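Local structure of AlkD2 (6M9M) at residues V180-L184 with A201-A207; A146-A151 with A168-I172; L42-Y47 with Y57-F62. The protein belongs to the HEAT-like repeat family of DNA glycosylases and binds inosine-5'-monophosphate, although its own biological function is not established. All coordinates share one frame. Residue numbers count along the deposited sequence, not the author numbering.

Overall arrangement
AlkD2 is an all-helical HEAT-like repeat protein, and the three contacts sample its two halves. Contact 3 pairs helices 36-47 and 52-65 in the N-terminal half; contact 2 pairs helices 143-151 and 159-175; contact 1 closes the C-terminus against helix 177-185. Contacts 1 and 2 are neighbours, centres about 11 Å apart, and touch directly, for example through Glu183 on Ala151 and Ala201 on Leu169. Contact 3 lies across the chain's centre, about 30 Å from contact 2 and 40 Å from contact 1, centre to centre. It is also the one nearer the IMP site: the side chain of Val59 is about 10 Å from that of Arg86, which binds IMP. Contacts 1 and 2 lie away from that site.

Contact 1. Residues V180-L184 with A201-A207; sequences VKIEL and ASKFIDA
One turn of helix, Val180 to Leu184, faces the last seven residues of the chain, which leave helix 192-201 and end at the carboxylate of Ala207. Ser202 to Ile205 form a type I beta turn, closed by Ile205 N to Ser202 O at 3.2 Å; Ile205 is then extended (phi/psi -112/131), and Asp206 is the centre of an inverse gamma turn whose bond, Ala207 N to Ile205 O, is weak at 3.2 Å. The closest CA pair is Lys181-Ile205, 6.2 Å, followed by Leu184-Ser202, 7.8 Å. Ile205 (chi1 and chi2 both m) points at the helix: its CG2 lies 3.7 Å from Lys181 CB, its CD1 4.2 Å from Val180 CB and its CG1 4.3 Å from Leu184 CD1. The contact is thus the C-terminal tail of a HEAT-like repeat solenoid folding back over its penultimate helix, with Val180 also touching Ile172 of helix 159-175 behind. Leu184, m and t, puts CD2 4.2 Å from Ala201 CB and CD1 3.9 Å from Ser202 CB. Ser202 is p, its OG hydrogen-bonded to Tyr198 O of helix 192-201. Lys181 is fully extended, all four chi angles t, so that NZ donates to Asp206 O at 2.8 Å. The same NZ stays 4.6 Å from both Asp206 OD2 and Ala207 OXT, too far for a salt bridge with either.

Contact 2. Residues A146-A151 with A168-I172; sequences AIRRIA and ALRDI
This is a buried, wholly apolar helix-helix contact in the C-terminal half of the fold, joining the end of helix 143-151 to the later part of helix 159-175. The two short segments run nearly antiparallel, their directions 158° apart (signed crossing -158°) and their axes 10.3 Å apart at closest approach; Ile147 and Leu169 have the nearest CA atoms, at 6.8 Å. Ile147, Ile150, Leu169 and Ile172 all adopt chi1 m, chi2 t. Ile150 points across and is central: its CD1 meets Ile172 CD1 at 3.6 Å and Ala168 CB at 4.0 Å, while its CG2 packs 3.7 Å from Leu169 CG. Ile147 leaves its helix sideways, with CG1 3.9 Å from Ile172 CG2 and CG2 4.2 Å from Leu169 CD2. Ala146 CB reaches Ile172 CD1 at 4.2 Å. Charged groups turn elsewhere: Arg149 makes salt bridges to Asp112 and Glu145, Asp171 to Arg131. Helix 177-185 adds to the same core, Val180 lying on Ile172 and Leu179 on Ile147. Antiparallel helices joined by a short connection and packed through aliphatic side chains are the building unit of HEAT-like repeats.

Contact 3. Residues L42-Y47 with Y57-F62; sequences LAFLAY and YAVFLF
An antiparallel helical pair of the N-terminal HEAT-like repeats is built here from helices 36-47 and 52-65, consecutive in the chain. The short segments have directions 150° apart (signed crossing -150°), and their axes approach to 8.4 Å. Alanines at the crossing permit this closeness: the CA atoms of Ala43 and Ala58 are 4.8 Å apart, Ala58 CB lies 3.5 Å from Ala43 O and 3.8 Å from Ala46 CB, and Ala43 CB is 3.9 Å from Leu61 CB. Larger side chains pack beside this seam. Phe62 (chi1 m, chi2 -35°) leaves its helix sideways but brings its ring to the partner helix, CE1 3.5 Å from Ala43 CB. It forms an aromatic cluster with Phe44 (m) and Tyr47 (t): its ring centroid is 5.3 Å from that of Phe44, planes at 52°, and 5.9 Å from that of Tyr47, planes at 56°, both oblique. Phe74 of helix 69-79 joins them, edge-to-face with Phe44. Tyr47 also brings CE1 to 3.8 Å from Val59 CG2. Elsewhere along the seam Tyr57 (t) sets its ring edge, at CD1, 4.1 Å from Ala46 CB, and its OH 3.4 Å from Leu42 CD2 (Leu42 is t, p); that hydroxyl is hydrogen-bonded to Asp30 of helix 21-32. Val59 packs on Val87 and Val90 of helix 85-102, whose N-terminal residues Trp85 and Arg86 bind IMP. Between the two segments the chemistry is entirely van der Waals and aromatic, so the fit depends on shape: alanines where the backbones come closest, rings packed around them.

Contact 1. Residues V180-L184 with A201-A207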
ATOM      1  N   VAL A 180       9.440 -17.336 -10.901  1.00 20.31           N
ATOM      2  CA  VAL A 180      10.389 -16.323 -10.444  1.00 19.91           C
ATOM      3  C   VAL A 180      11.780 -16.624 -10.994  1.00 21.16           C
ATOM      4  O   VAL A 180      12.502 -15.713 -11.416  1.00 21.71           O
ATOM      5  CB  VAL A 180      10.350 -16.174  -8.911  1.00 17.74           C
ATOM      6  CG1 VAL A 180      11.421 -15.207  -8.425  1.00 17.37           C
ATOM      7  CG2 VAL A 180       8.973 -15.674  -8.481  1.00 17.33           C
ATOM      8  N   LYS A 181      12.165 -17.905 -11.041  1.00 22.45           N
ATOM      9  CA  LYS A 181      13.456 -18.275 -11.616  1.00 24.61           C
ATOM     10  C   LYS A 181      13.569 -17.794 -13.059  1.00 25.39           C
ATOM     11  O   LYS A 181      14.582 -17.210 -13.455  1.00 26.40           O
ATOM     12  CB  LYS A 181      13.635 -19.791 -11.512  1.00 26.66           C
ATOM     13  CG  LYS A 181      14.926 -20.354 -12.097  1.00 28.35           C
ATOM     14  CD  LYS A 181      15.052 -21.857 -11.799  1.00 29.36           C
ATOM     15  CE  LYS A 181      16.303 -22.472 -12.416  1.00 31.45           C
ATOM     16  NZ  LYS A 181      16.428 -23.910 -12.049  1.00 32.91           N
ATOM     17  N   ILE A 182      12.526 -18.015 -13.857  1.00 25.52           N
ATOM     18  CA  ILE A 182      12.544 -17.563 -15.245  1.00 26.60           C
ATOM     19  C   ILE A 182      12.713 -16.051 -15.327  1.00 25.47           C
ATOM     20  O   ILE A 182      13.480 -15.543 -16.152  1.00 27.51           O
ATOM     21  CB  ILE A 182      11.271 -18.038 -15.970  1.00 28.59           C
ATOM     22  CG1 ILE A 182      11.330 -19.547 -16.197  1.00 29.83           C
ATOM     23  CG2 ILE A 182      11.094 -17.293 -17.291  1.00 29.11           C
ATOM     24  CD1 ILE A 182      10.011 -20.144 -16.603  1.00 30.79           C
ATOM     25  N   GLU A 183      11.986 -15.305 -14.495  1.00 23.49           N
ATOM     26  CA  GLU A 183      12.121 -13.853 -14.513  1.00 22.56           C
ATOM     27  C   GLU A 183      13.544 -13.431 -14.158  1.00 23.04           C
ATOM     28  O   GLU A 183      14.153 -12.617 -14.860  1.00 23.45           O
ATOM     29  CB  GLU A 183      11.111 -13.234 -13.544  1.00 21.28           C
ATOM     30  CG  GLU A 183      11.291 -11.745 -13.313  1.00 21.59           C
ATOM     31  CD  GLU A 183      11.061 -10.910 -14.554  1.00 22.58           C
ATOM     32  OE1 GLU A 183      10.213 -11.291 -15.394  1.00 24.58           O
ATOM     33  OE2 GLU A 183      11.731  -9.869 -14.686  1.00 22.16           O
ATOM     34  N   LEU A 184      14.086 -13.976 -13.064  1.00 22.54           N
ATOM     35  CA  LEU A 184      15.394 -13.538 -12.581  1.00 23.30           C
ATOM     36  C   LEU A 184      16.503 -13.889 -13.563  1.00 25.28           C
ATOM     37  O   LEU A 184      17.474 -13.138 -13.687  1.00 25.15           O
ATOM     38  CB  LEU A 184      15.692 -14.150 -11.208  1.00 23.21           C
ATOM     39  CG  LEU A 184      14.722 -13.801 -10.074  1.00 24.05           C
ATOM     40  CD1 LEU A 184      15.154 -14.421  -8.749  1.00 24.80           C
ATOM     41  CD2 LEU A 184      14.587 -12.298  -9.928  1.00 23.96           C
ATOM     42  N   ALA A 201      15.211 -11.310  -3.738  1.00 12.94           N
ATOM     43  CA  ALA A 201      14.252 -12.109  -4.495  1.00 13.30           C
ATOM     44  C   ALA A 201      14.681 -13.551  -4.716  1.00 14.02           C
ATOM     45  O   ALA A 201      13.821 -14.388  -5.019  1.00 14.91           O
ATOM     46  CB  ALA A 201      14.004 -11.449  -5.851  1.00 13.83           C
ATOM     47  N   SER A 202      15.967 -13.865  -4.565  1.00 14.55           N
ATOM     48  CA  SER A 202      16.518 -15.119  -5.067  1.00 15.25           C
ATOM     49  C   SER A 202      16.854 -16.148  -3.990  1.00 15.54           C
ATOM     50  O   SER A 202      17.341 -17.235  -4.327  1.00 17.06           O
ATOM     51  CB  SER A 202      17.781 -14.837  -5.898  1.00 16.76           C
ATOM     52  OG  SER A 202      18.796 -14.267  -5.084  1.00 18.08           O
ATOM     53  N   LYS A 203      16.576 -15.865  -2.718  1.00 15.47           N
ATOM     54  CA  LYS A 203      16.994 -16.764  -1.644  1.00 15.19           C
ATOM     55  C   LYS A 203      16.474 -18.188  -1.825  1.00 15.33           C
ATOM     56  O   LYS A 203      17.169 -19.157  -1.490  1.00 15.96           O
ATOM     57  CB  LYS A 203      16.526 -16.194  -0.302  1.00 16.79           C
ATOM     58  CG  LYS A 203      16.763 -17.109   0.904  1.00 19.35           C
ATOM     59  CD  LYS A 203      18.215 -17.408   1.112  1.00 21.32           C
ATOM     60  CE  LYS A 203      18.483 -17.984   2.502  1.00 22.32           C
ATOM     61  NZ  LYS A 203      17.694 -19.204   2.830  1.00 22.84           N
ATOM     62  N   PHE A 204      15.247 -18.343  -2.313  1.00 15.78           N
ATOM     63  CA  PHE A 204      14.604 -19.647  -2.395  1.00 16.06           C
ATOM     64  C   PHE A 204      14.546 -20.193  -3.816  1.00 18.40           C
ATOM     65  O   PHE A 204      13.745 -21.086  -4.104  1.00 20.69           O
ATOM     66  CB  PHE A 204      13.227 -19.598  -1.738  1.00 16.11           C
ATOM     67  CG  PHE A 204      13.281 -19.152  -0.311  1.00 16.10           C
ATOM     68  CD1 PHE A 204      13.817 -19.986   0.666  1.00 16.22           C
ATOM     69  CD2 PHE A 204      12.845 -17.892   0.057  1.00 16.43           C
ATOM     70  CE1 PHE A 204      13.908 -19.568   1.986  1.00 17.18           C
ATOM     71  CE2 PHE A 204      12.921 -17.484   1.367  1.00 17.42           C
ATOM     72  CZ  PHE A 204      13.449 -18.320   2.329  1.00 17.71           C
ATOM     73  N   ILE A 205      15.421 -19.709  -4.688  1.00 19.46           N
ATOM     74  CA  ILE A 205      15.472 -20.117  -6.087  1.00 22.55           C
ATOM     75  C   ILE A 205      16.760 -20.892  -6.311  1.00 25.51           C
ATOM     76  O   ILE A 205      17.841 -20.447  -5.910  1.00 24.40           O
ATOM     77  CB  ILE A 205      15.393 -18.899  -7.025  1.00 24.29           C
ATOM     78  CG1 ILE A 205      14.056 -18.171  -6.870  1.00 24.85           C
ATOM     79  CG2 ILE A 205      15.607 -19.328  -8.462  1.00 25.24           C
ATOM     80  CD1 ILE A 205      12.848 -19.046  -7.113  1.00 24.63           C
ATOM     81  N   ASP A 206      16.637 -22.053  -6.951  1.00 29.09           N
ATOM     82  CA  ASP A 206      17.782 -22.843  -7.402  1.00 33.90           C
ATOM     83  C   ASP A 206      18.148 -22.325  -8.789  1.00 37.19           C
ATOM     84  O   ASP A 206      17.739 -22.861  -9.818  1.00 37.39           O
ATOM     85  CB  ASP A 206      17.404 -24.318  -7.419  1.00 35.38           C
ATOM     86  CG  ASP A 206      18.566 -25.219  -7.762  1.00 36.88           C
ATOM     87  OD1 ASP A 206      19.673 -25.010  -7.220  1.00 37.13           O
ATOM     88  OD2 ASP A 206      18.354 -26.160  -8.553  1.00 37.79           O
ATOM     89  N   ALA A 207      18.906 -21.232  -8.806  1.00 40.68           N
ATOM     90  CA  ALA A 207      19.198 -20.521 -10.049  1.00 44.01           C
ATOM     91  C   ALA A 207      19.949 -21.394 -11.049  1.00 46.37           C
ATOM     92  O   ALA A 207      19.993 -21.091 -12.242  1.00 46.93           O
ATOM     93  CB  ALA A 207      19.998 -19.255  -9.757  1.00 44.79           C
ATOM     94  OXT ALA A 207      20.530 -22.418 -10.692  1.00 47.46           O
TER

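Contact 2. Residues A146-A151 with A168-I172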
ATOM      1  N   ALA A 146       1.683 -10.288 -11.833  1.00 13.07           N
ATOM      2  CA  ALA A 146       2.294  -9.693 -10.654  1.00 12.08           C
ATOM      3  C   ALA A 146       3.800  -9.599 -10.824  1.00 11.76           C
ATOM      4  O   ALA A 146       4.390  -8.545 -10.590  1.00 11.62           O
ATOM      5  CB  ALA A 146       1.943 -10.520  -9.419  1.00 13.52           C
ATOM      6  N   ILE A 147       4.441 -10.700 -11.226  1.00 12.28           N
ATOM      7  CA  ILE A 147       5.898 -10.720 -11.329  1.00 12.44           C
ATOM      8  C   ILE A 147       6.382  -9.610 -12.258  1.00 12.57           C
ATOM      9  O   ILE A 147       7.337  -8.888 -11.946  1.00 12.48           O
ATOM     10  CB  ILE A 147       6.377 -12.114 -11.783  1.00 13.35           C
ATOM     11  CG1 ILE A 147       6.091 -13.148 -10.689  1.00 13.65           C
ATOM     12  CG2 ILE A 147       7.855 -12.087 -12.136  1.00 14.40           C
ATOM     13  CD1 ILE A 147       6.262 -14.586 -11.148  1.00 15.40           C
ATOM     14  N   ARG A 148       5.740  -9.463 -13.425  0.99 12.95           N
ATOM     15  CA  ARG A 148       6.204  -8.475 -14.395  1.00 14.24           C
ATOM     16  C   ARG A 148       6.096  -7.064 -13.831  1.00 12.70           C
ATOM     17  O   ARG A 148       7.004  -6.238 -14.000  1.00 13.38           O
ATOM     18  CB  ARG A 148       5.407  -8.578 -15.702  1.00 17.31           C
ATOM     19  CG  ARG A 148       5.823  -7.557 -16.752  1.00 21.63           C
ATOM     20  CD  ARG A 148       4.928  -7.565 -17.980  0.60 25.39           C
ATOM     21  NE  ARG A 148       3.697  -6.799 -17.785  0.65 28.59           N
ATOM     22  CZ  ARG A 148       2.480  -7.328 -17.664  0.66 30.66           C
ATOM     23  NH1 ARG A 148       2.302  -8.641 -17.717  0.73 30.98           N
ATOM     24  NH2 ARG A 148       1.432  -6.535 -17.498  0.74 31.63           N
ATOM     25  N   ARG A 149       4.985  -6.769 -13.160  1.00 11.53           N
ATOM     26  CA  ARG A 149       4.761  -5.426 -12.643  1.00 11.09           C
ATOM     27  C   ARG A 149       5.754  -5.084 -11.542  1.00 11.19           C
ATOM     28  O   ARG A 149       6.263  -3.963 -11.489  1.00 12.24           O
ATOM     29  CB  ARG A 149       3.334  -5.305 -12.107  1.00 11.05           C
ATOM     30  CG  ARG A 149       2.310  -5.128 -13.203  1.00 12.07           C
ATOM     31  CD  ARG A 149       0.879  -5.048 -12.632  1.00 12.65           C
ATOM     32  NE  ARG A 149      -0.016  -4.533 -13.650  1.00 13.66           N
ATOM     33  CZ  ARG A 149      -0.570  -5.274 -14.601  1.00 14.02           C
ATOM     34  NH1 ARG A 149      -0.382  -6.591 -14.614  1.00 14.15           N
ATOM     35  NH2 ARG A 149      -1.318  -4.688 -15.527  1.00 15.19           N
ATOM     36  N   ILE A 150       6.024  -6.035 -10.655  1.00 11.42           N
ATOM     37  CA  ILE A 150       6.953  -5.802  -9.559  1.00 11.27           C
ATOM     38  C   ILE A 150       8.371  -5.669 -10.099  1.00 10.01           C
ATOM     39  O   ILE A 150       9.126  -4.755  -9.729  1.00 10.77           O
ATOM     40  CB  ILE A 150       6.851  -6.941  -8.530  1.00 10.72           C
ATOM     41  CG1 ILE A 150       5.476  -6.982  -7.879  1.00 11.36           C
ATOM     42  CG2 ILE A 150       7.933  -6.780  -7.466  1.00 11.73           C
ATOM     43  CD1 ILE A 150       5.134  -8.346  -7.271  1.00 12.29           C
ATOM     44  N   ALA A 151       8.761  -6.583 -10.995  1.00 11.54           N
ATOM     45  CA  ALA A 151      10.133  -6.606 -11.503  1.00 11.04           C
ATOM     46  C   ALA A 151      10.459  -5.354 -12.307  1.00 11.20           C
ATOM     47  O   ALA A 151      11.636  -4.984 -12.396  1.00 12.27           O
ATOM     48  CB  ALA A 151      10.352  -7.865 -12.346  1.00 12.70           C
ATOM     49  N   ALA A 168       8.632  -8.544  -2.280  1.00 10.56           N
ATOM     50  CA  ALA A 168       7.412  -8.967  -2.963  1.00 10.44           C
ATOM     51  C   ALA A 168       7.687 -10.113  -3.932  1.00 10.44           C
ATOM     52  O   ALA A 168       6.876 -11.042  -4.052  1.00 11.24           O
ATOM     53  CB  ALA A 168       6.759  -7.780  -3.665  1.00 10.80           C
ATOM     54  N   LEU A 169       8.834 -10.076  -4.617  1.00 10.59           N
ATOM     55  CA  LEU A 169       9.223 -11.195  -5.466  1.00 10.76           C
ATOM     56  C   LEU A 169       9.604 -12.411  -4.626  1.00 11.52           C
ATOM     57  O   LEU A 169       9.308 -13.549  -5.007  1.00 12.41           O
ATOM     58  CB  LEU A 169      10.375 -10.787  -6.383  1.00 12.04           C
ATOM     59  CG  LEU A 169      10.055  -9.759  -7.466  1.00 12.42           C
ATOM     60  CD1 LEU A 169      11.334  -9.259  -8.118  1.00 13.48           C
ATOM     61  CD2 LEU A 169       9.120 -10.319  -8.530  1.00 13.43           C
ATOM     62  N   ARG A 170      10.272 -12.187  -3.487  1.00 11.34           N
ATOM     63  CA  ARG A 170      10.600 -13.272  -2.564  1.00 11.41           C
ATOM     64  C   ARG A 170       9.343 -13.995  -2.100  1.00 11.53           C
ATOM     65  O   ARG A 170       9.315 -15.234  -2.069  1.00 12.86           O
ATOM     66  CB  ARG A 170      11.366 -12.691  -1.380  1.00 11.94           C
ATOM     67  CG  ARG A 170      12.020 -13.683  -0.443  1.00 12.19           C
ATOM     68  CD  ARG A 170      12.592 -12.931   0.743  1.00 13.05           C
ATOM     69  NE  ARG A 170      13.337 -13.685   1.746  1.00 13.41           N
ATOM     70  CZ  ARG A 170      14.667 -13.702   1.856  1.00 14.56           C
ATOM     71  NH1 ARG A 170      15.222 -14.360   2.854  1.00 16.29           N
ATOM     72  NH2 ARG A 170      15.433 -13.090   0.963  1.00 15.28           N
ATOM     73  N   ASP A 171       8.282 -13.242  -1.766  1.00 12.25           N
ATOM     74  CA  ASP A 171       7.019 -13.870  -1.393  1.00 12.47           C
ATOM     75  C   ASP A 171       6.563 -14.840  -2.489  1.00 12.91           C
ATOM     76  O   ASP A 171       6.179 -15.991  -2.229  1.00 13.95           O
ATOM     77  CB  ASP A 171       5.877 -12.842  -1.306  1.00 12.26           C
ATOM     78  CG  ASP A 171       6.028 -11.769  -0.235  1.00 11.37           C
ATOM     79  OD1 ASP A 171       6.638 -11.970   0.830  1.00 13.27           O
ATOM     80  OD2 ASP A 171       5.390 -10.700  -0.460  1.00 11.25           O
ATOM     81  N   ILE A 172       6.537 -14.343  -3.731  1.00 12.68           N
ATOM     82  CA  ILE A 172       5.993 -15.101  -4.855  1.00 12.22           C
ATOM     83  C   ILE A 172       6.836 -16.332  -5.124  1.00 12.94           C
ATOM     84  O   ILE A 172       6.302 -17.381  -5.506  1.00 13.93           O
ATOM     85  CB  ILE A 172       5.863 -14.174  -6.083  1.00 12.68           C
ATOM     86  CG1 ILE A 172       4.862 -13.057  -5.801  1.00 12.86           C
ATOM     87  CG2 ILE A 172       5.438 -14.954  -7.319  1.00 13.81           C
ATOM     88  CD1 ILE A 172       4.883 -11.952  -6.841  1.00 14.79           C
TER

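Contact 3. Residues L42-Y47 with Y57-F62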
ATOM      1  N   LEU A  42     -15.205  14.096   7.638  1.00 14.21           N
ATOM      2  CA  LEU A  42     -14.508  13.656   8.841  1.00 13.26           C
ATOM      3  C   LEU A  42     -13.098  13.163   8.527  1.00 13.22           C
ATOM      4  O   LEU A  42     -12.152  13.471   9.262  1.00 13.91           O
ATOM      5  CB  LEU A  42     -15.332  12.569   9.529  1.00 15.05           C
ATOM      6  CG  LEU A  42     -14.654  11.928  10.741  1.00 15.64           C
ATOM      7  CD1 LEU A  42     -14.310  12.956  11.822  1.00 17.94           C
ATOM      8  CD2 LEU A  42     -15.542  10.820  11.303  1.00 16.88           C
ATOM      9  N   ALA A  43     -12.935  12.386   7.455  1.00 11.88           N
ATOM     10  CA  ALA A  43     -11.620  11.869   7.111  1.00 11.32           C
ATOM     11  C   ALA A  43     -10.636  13.000   6.821  1.00 10.93           C
ATOM     12  O   ALA A  43      -9.488  12.966   7.276  1.00 11.18           O
ATOM     13  CB  ALA A  43     -11.739  10.928   5.909  1.00 12.13           C
ATOM     14  N   PHE A  44     -11.050  14.000   6.035  1.00 11.42           N
ATOM     15  CA  PHE A  44     -10.143  15.109   5.753  1.00 11.87           C
ATOM     16  C   PHE A  44      -9.793  15.877   7.020  1.00 12.27           C
ATOM     17  O   PHE A  44      -8.644  16.296   7.202  1.00 12.85           O
ATOM     18  CB  PHE A  44     -10.723  16.040   4.693  1.00 11.47           C
ATOM     19  CG  PHE A  44     -10.696  15.469   3.300  1.00 11.15           C
ATOM     20  CD1 PHE A  44      -9.511  15.099   2.709  1.00 10.40           C
ATOM     21  CD2 PHE A  44     -11.862  15.320   2.575  1.00 12.41           C
ATOM     22  CE1 PHE A  44      -9.482  14.583   1.434  1.00 11.43           C
ATOM     23  CE2 PHE A  44     -11.837  14.813   1.289  1.00 13.40           C
ATOM     24  CZ  PHE A  44     -10.635  14.456   0.720  1.00 12.80           C
ATOM     25  N   LEU A  45     -10.768  16.075   7.911  1.00 13.16           N
ATOM     26  CA  LEU A  45     -10.470  16.792   9.146  1.00 15.08           C
ATOM     27  C   LEU A  45      -9.529  15.984  10.028  1.00 14.53           C
ATOM     28  O   LEU A  45      -8.567  16.526  10.584  1.00 15.27           O
ATOM     29  CB  LEU A  45     -11.754  17.138   9.897  1.00 17.95           C
ATOM     30  CG  LEU A  45     -11.549  18.076  11.090  1.00 20.66           C
ATOM     31  CD1 LEU A  45     -11.023  19.444  10.667  1.00 22.31           C
ATOM     32  CD2 LEU A  45     -12.870  18.197  11.856  1.00 21.69           C
ATOM     33  N   ALA A  46      -9.769  14.680  10.146  1.00 13.91           N
ATOM     34  CA  ALA A  46      -8.899  13.845  10.963  1.00 12.77           C
ATOM     35  C   ALA A  46      -7.483  13.784  10.392  1.00 11.99           C
ATOM     36  O   ALA A  46      -6.508  13.719  11.148  1.00 12.63           O
ATOM     37  CB  ALA A  46      -9.492  12.446  11.102  1.00 13.42           C
ATOM     38  N   TYR A  47      -7.347  13.791   9.062  1.00 10.76           N
ATOM     39  CA  TYR A  47      -6.027  13.701   8.447  1.00 10.49           C
ATOM     40  C   TYR A  47      -5.184  14.941   8.734  1.00 11.21           C
ATOM     41  O   TYR A  47      -3.955  14.871   8.658  1.00 11.76           O
ATOM     42  CB  TYR A  47      -6.123  13.379   6.933  1.00  9.84           C
ATOM     43  CG  TYR A  47      -4.733  13.100   6.388  1.00  9.44           C
ATOM     44  CD1 TYR A  47      -4.056  11.942   6.756  1.00 10.32           C
ATOM     45  CD2 TYR A  47      -4.066  14.025   5.600  1.00  9.30           C
ATOM     46  CE1 TYR A  47      -2.760  11.714   6.354  1.00 10.18           C
ATOM     47  CE2 TYR A  47      -2.769  13.783   5.175  1.00  9.85           C
ATOM     48  CZ  TYR A  47      -2.113  12.642   5.579  1.00  9.35           C
ATOM     49  OH  TYR A  47      -0.816  12.424   5.176  1.00 10.90           O
ATOM     50  N   TYR A  57      -6.070   6.498  11.424  1.00 10.19           N
ATOM     51  CA  TYR A  57      -7.524   6.334  11.356  1.00 10.28           C
ATOM     52  C   TYR A  57      -8.088   6.958  10.082  1.00 10.08           C
ATOM     53  O   TYR A  57      -8.892   6.344   9.371  1.00 10.16           O
ATOM     54  CB  TYR A  57      -8.125   6.952  12.625  1.00 11.47           C
ATOM     55  CG  TYR A  57      -9.598   7.251  12.571  1.00 11.46           C
ATOM     56  CD1 TYR A  57     -10.046   8.468  12.103  1.00 12.51           C
ATOM     57  CD2 TYR A  57     -10.544   6.316  12.979  1.00 12.84           C
ATOM     58  CE1 TYR A  57     -11.387   8.770  12.052  1.00 13.42           C
ATOM     59  CE2 TYR A  57     -11.901   6.612  12.935  1.00 13.47           C
ATOM     60  CZ  TYR A  57     -12.314   7.840  12.453  1.00 13.40           C
ATOM     61  OH  TYR A  57     -13.641   8.187  12.385  1.00 14.66           O
ATOM     62  N   ALA A  58      -7.666   8.188   9.779  1.00  9.63           N
ATOM     63  CA  ALA A  58      -8.174   8.892   8.608  1.00 10.06           C
ATOM     64  C   ALA A  58      -7.828   8.164   7.318  1.00  9.36           C
ATOM     65  O   ALA A  58      -8.636   8.141   6.379  1.00  9.72           O
ATOM     66  CB  ALA A  58      -7.602  10.307   8.566  1.00 10.54           C
ATOM     67  N   VAL A  59      -6.616   7.611   7.235  1.00  9.01           N
ATOM     68  CA  VAL A  59      -6.199   6.905   6.026  1.00  9.04           C
ATOM     69  C   VAL A  59      -6.960   5.595   5.866  1.00  8.65           C
ATOM     70  O   VAL A  59      -7.296   5.206   4.741  1.00  9.06           O
ATOM     71  CB  VAL A  59      -4.670   6.758   5.973  1.00  8.77           C
ATOM     72  CG1 VAL A  59      -4.240   5.986   4.744  1.00  8.66           C
ATOM     73  CG2 VAL A  59      -4.015   8.147   5.987  1.00  9.11           C
ATOM     74  N   PHE A  60      -7.266   4.900   6.968  1.00  9.39           N
ATOM     75  CA  PHE A  60      -8.178   3.764   6.848  1.00  9.58           C
ATOM     76  C   PHE A  60      -9.522   4.217   6.271  1.00 10.19           C
ATOM     77  O   PHE A  60     -10.097   3.544   5.406  1.00  9.56           O
ATOM     78  CB  PHE A  60      -8.376   3.033   8.188  1.00 10.57           C
ATOM     79  CG  PHE A  60      -7.230   2.125   8.580  1.00 11.75           C
ATOM     80  CD1 PHE A  60      -6.905   1.028   7.800  1.00 11.76           C
ATOM     81  CD2 PHE A  60      -6.508   2.346   9.741  1.00 12.31           C
ATOM     82  CE1 PHE A  60      -5.857   0.184   8.162  1.00 12.81           C
ATOM     83  CE2 PHE A  60      -5.469   1.500  10.107  1.00 13.12           C
ATOM     84  CZ  PHE A  60      -5.148   0.416   9.319  1.00 12.85           C
ATOM     85  N   LEU A  61     -10.062   5.342   6.758  1.00 10.64           N
ATOM     86  CA  LEU A  61     -11.300   5.869   6.185  1.00 10.68           C
ATOM     87  C   LEU A  61     -11.162   6.153   4.692  1.00  9.80           C
ATOM     88  O   LEU A  61     -12.043   5.806   3.901  1.00 10.37           O
ATOM     89  CB  LEU A  61     -11.758   7.127   6.915  1.00 11.11           C
ATOM     90  CG  LEU A  61     -12.350   6.996   8.316  1.00 11.88           C
ATOM     91  CD1 LEU A  61     -12.733   8.400   8.802  1.00 12.52           C
ATOM     92  CD2 LEU A  61     -13.550   6.076   8.315  1.00 13.18           C
ATOM     93  N   PHE A  62     -10.059   6.791   4.284  1.00  9.77           N
ATOM     94  CA  PHE A  62      -9.852   7.046   2.867  1.00  8.97           C
ATOM     95  C   PHE A  62      -9.925   5.738   2.075  1.00  9.02           C
ATOM     96  O   PHE A  62     -10.544   5.678   1.013  1.00 10.42           O
ATOM     97  CB  PHE A  62      -8.496   7.716   2.600  1.00  9.64           C
ATOM     98  CG  PHE A  62      -8.368   9.150   3.083  1.00  9.58           C
ATOM     99  CD1 PHE A  62      -9.438  10.053   3.063  1.00  9.74           C
ATOM    100  CD2 PHE A  62      -7.133   9.616   3.521  1.00  9.72           C
ATOM    101  CE1 PHE A  62      -9.256  11.384   3.486  1.00 10.54           C
ATOM    102  CE2 PHE A  62      -6.963  10.914   3.950  1.00  9.74           C
ATOM    103  CZ  PHE A  62      -8.019  11.799   3.942  1.00 10.16           C
TER